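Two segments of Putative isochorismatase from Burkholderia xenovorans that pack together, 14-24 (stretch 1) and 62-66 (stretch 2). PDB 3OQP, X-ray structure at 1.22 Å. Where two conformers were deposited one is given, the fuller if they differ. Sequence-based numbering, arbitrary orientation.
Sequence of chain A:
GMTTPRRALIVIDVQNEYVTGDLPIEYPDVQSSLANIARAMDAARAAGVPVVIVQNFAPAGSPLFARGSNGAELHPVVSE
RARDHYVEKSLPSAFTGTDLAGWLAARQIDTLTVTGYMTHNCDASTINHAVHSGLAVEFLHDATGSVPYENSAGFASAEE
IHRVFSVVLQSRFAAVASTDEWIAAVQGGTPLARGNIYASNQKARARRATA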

# COMPACT_ATOMS: atom_id res chain seq x y z
N VAL A 14 -3.63 16.58 7.66
CA VAL A 14 -4.80 17.37 7.41
C VAL A 14 -4.41 18.82 7.33
O VAL A 14 -4.56 19.61 8.27
CB VAL A 14 -5.97 16.99 8.40
CG1 VAL A 14 -7.22 17.90 8.13
CG2 VAL A 14 -6.36 15.49 8.34
N GLN A 15 -3.88 19.12 6.14
CA GLN A 15 -3.22 20.37 5.82
C GLN A 15 -3.87 21.09 4.68
O GLN A 15 -4.61 20.50 3.85
CB GLN A 15 -1.77 20.01 5.48
CG GLN A 15 -0.93 19.60 6.71
CD GLN A 15 0.38 18.92 6.38
OE1 GLN A 15 0.49 17.69 6.35
NE2 GLN A 15 1.40 19.72 6.11
N ASN A 16 -3.68 22.42 4.63
CA ASN A 16 -4.39 23.24 3.68
C ASN A 16 -4.13 22.91 2.24
O ASN A 16 -5.05 23.11 1.41
CB ASN A 16 -4.03 24.72 3.89
CG ASN A 16 -4.56 25.27 5.19
OD1 ASN A 16 -5.65 24.87 5.62
ND2 ASN A 16 -3.82 26.21 5.80
N GLU A 17 -3.00 22.30 1.90
CA GLU A 17 -2.65 21.93 0.55
C GLU A 17 -3.73 21.08 -0.08
O GLU A 17 -3.98 21.15 -1.29
CB GLU A 17 -1.33 21.13 0.50
CG GLU A 17 -0.66 21.14 -0.80
CD GLU A 17 -0.04 22.52 -1.06
OE1 GLU A 17 1.08 22.82 -0.51
OE2 GLU A 17 -0.67 23.31 -1.82
N TYR A 18 -4.34 20.20 0.74
CA TYR A 18 -5.37 19.29 0.33
C TYR A 18 -6.77 19.92 0.14
O TYR A 18 -7.69 19.29 -0.43
CB TYR A 18 -5.51 18.12 1.31
CG TYR A 18 -4.36 17.15 1.25
CD1 TYR A 18 -4.06 16.49 0.08
CD2 TYR A 18 -3.53 16.91 2.37
CE1 TYR A 18 -3.00 15.57 -0.00
CE2 TYR A 18 -2.54 15.92 2.31
CZ TYR A 18 -2.23 15.32 1.11
OH TYR A 18 -1.25 14.36 1.03
N VAL A 19 -6.96 21.12 0.63
CA VAL A 19 -8.24 21.77 0.69
C VAL A 19 -8.27 23.00 -0.17
O VAL A 19 -8.94 23.05 -1.20
CB VAL A 19 -8.62 22.06 2.15
CG1 VAL A 19 -10.05 22.59 2.23
CG2 VAL A 19 -8.49 20.81 3.05
N THR A 20 -7.50 24.00 0.22
CA THR A 20 -7.41 25.28 -0.51
C THR A 20 -6.21 25.36 -1.41
O THR A 20 -6.11 26.30 -2.21
CB THR A 20 -7.38 26.43 0.49
OG1 THR A 20 -6.27 26.27 1.38
CG2 THR A 20 -8.74 26.50 1.28
N GLY A 21 -5.28 24.39 -1.32
CA GLY A 21 -4.05 24.43 -2.06
C GLY A 21 -4.03 23.65 -3.35
O GLY A 21 -5.08 23.47 -4.01
N ASP A 22 -2.84 23.19 -3.76
CA ASP A 22 -2.68 22.62 -5.09
C ASP A 22 -2.62 21.11 -5.18
O ASP A 22 -2.22 20.58 -6.21
CB ASP A 22 -1.55 23.25 -5.87
CG ASP A 22 -2.07 24.01 -7.04
OD1 ASP A 22 -2.55 23.37 -8.01
OD2 ASP A 22 -2.05 25.26 -6.96
N LEU A 23 -3.10 20.43 -4.14
CA LEU A 23 -3.32 18.98 -4.24
C LEU A 23 -4.71 18.67 -3.75
O LEU A 23 -4.89 18.03 -2.74
CB LEU A 23 -2.22 18.25 -3.47
CG LEU A 23 -2.14 16.72 -3.63
CD1 LEU A 23 -1.96 16.32 -5.09
CD2 LEU A 23 -0.97 16.19 -2.76
N PRO A 24 -5.74 19.10 -4.50
CA PRO A 24 -7.04 19.08 -3.89
C PRO A 24 -7.67 17.70 -3.83
O PRO A 24 -7.82 17.03 -4.86
CB PRO A 24 -7.86 20.03 -4.77
CG PRO A 24 -7.12 20.25 -5.91
CD PRO A 24 -5.71 19.87 -5.75
N SER A 62 9.26 24.26 -2.26
CA SER A 62 8.75 23.05 -2.92
C SER A 62 7.38 23.38 -3.47
O SER A 62 6.71 24.28 -2.96
CB SER A 62 8.66 21.86 -1.94
OG SER A 62 9.95 21.54 -1.38
N PRO A 63 6.94 22.66 -4.49
CA PRO A 63 5.64 23.03 -5.01
C PRO A 63 4.45 22.68 -4.10
O PRO A 63 3.39 23.33 -4.21
CB PRO A 63 5.57 22.28 -6.33
CG PRO A 63 6.97 21.98 -6.66
CD PRO A 63 7.64 21.75 -5.40
N LEU A 64 4.66 21.71 -3.20
CA LEU A 64 3.63 21.24 -2.28
C LEU A 64 4.19 21.02 -0.89
O LEU A 64 5.33 20.57 -0.73
CB LEU A 64 3.01 19.91 -2.78
CG LEU A 64 2.28 19.85 -4.15
CD1 LEU A 64 1.99 18.39 -4.49
CD2 LEU A 64 0.99 20.64 -4.20
N PHE A 65 3.41 21.34 0.12
CA PHE A 65 3.79 21.13 1.52
C PHE A 65 5.05 21.86 1.92
O PHE A 65 5.75 21.46 2.81
CB PHE A 65 3.87 19.60 1.86
CG PHE A 65 2.61 18.88 1.55
CD1 PHE A 65 1.60 18.95 2.45
CD2 PHE A 65 2.47 18.23 0.38
CE1 PHE A 65 0.38 18.29 2.15
CE2 PHE A 65 1.27 17.60 0.05
CZ PHE A 65 0.24 17.64 0.95
N ALA A 66 5.32 22.98 1.27
CA ALA A 66 6.58 23.68 1.53
C ALA A 66 6.58 24.31 2.90
O ALA A 66 5.67 25.04 3.26
CB ALA A 66 6.82 24.74 0.50
O HOH W 1 3.13 24.54 -0.34

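The contact between these two short segments is small, burying about 350 Å² in all, and it is organized around two residues, Glu17 on the first stretch and Phe65 on the second. Their CA atoms lie 6.6 Å apart, the closest pair of CA atoms between the stretches, so side chains must fill the gap.

The polar part of the contact depends on the carboxylate of Glu17. Its CB points toward the second stretch, and the side chain then bends, with chi1 in t and chi2 in p, so that the two oxygens serve different backbones. OE1 of Glu17 accepts a hydrogen bond from the backbone N of Phe65 at 2.8 Å, with a nearly straight N-H...O angle of 168°; this is the one direct hydrogen bond across the contact. OE2 of Glu17 accepts another from the backbone N of Asp22, within the first stretch, at 2.9 Å and 174°. Glutamate suits this buried position because it offers two acceptors on a side chain long enough to reach the amides of Asp22 and Phe65. The same carboxylate thus ties down the turn on its own side while gripping the partner segment.

One water extends this network. It donates to OE1 of Glu17 at 2.7 Å and accepts from the backbone N of Ala66 at 3.1 Å, so two consecutive amides of the second stretch are linked to a single carboxylate oxygen, one directly and one through the water.

The apolar part centres on the ring of Phe65; the residue as a whole has 121 Å² covered by the other stretch, the largest share of any residue here. Its CA-to-CB bond points sideways, but with chi1 at m the ring comes in among the side chains of the first stretch. Phenylalanine suits the place because its flat, apolar ring offers both a face and an edge. One face is covered by the aliphatic part of Glu17: CB lies 4.0 Å from the ring centroid and 26° off the normal, a CH-pi contact. Around the edge lie Gln15, Tyr18 and Leu23. Gln15 NE2 is 3.7 Å from Phe65 CD1, and both polar ends of this glutamine are hydrogen-bonded elsewhere in the structure, so it can line an apolar ring without leaving them unsatisfied. Leu23 CD2 approaches Phe65 CE2 to 3.9 Å.

The rings of Tyr18 and Phe65 meet obliquely, their planes at 59° and their centroids 5.1 Å apart. Phe65 CZ sits over one face of the Tyr18 ring, 3.4 Å from Tyr18 CZ, a close fit that a flat side chain allows.

Leu64 adds an apolar contact, its CD2 lying 4.1 Å from Leu23 CB. Leucine suits position 23 because its side chain meets both Leu64 and Phe65 and has no polar group to satisfy. Leu64 CD2 also makes van der Waals contacts with a carboxylate carbon, Glu17 CD, and with the main chain at Asp22 C, each at 3.8 Å; a branched aliphatic side chain packs here without requiring a polar partner.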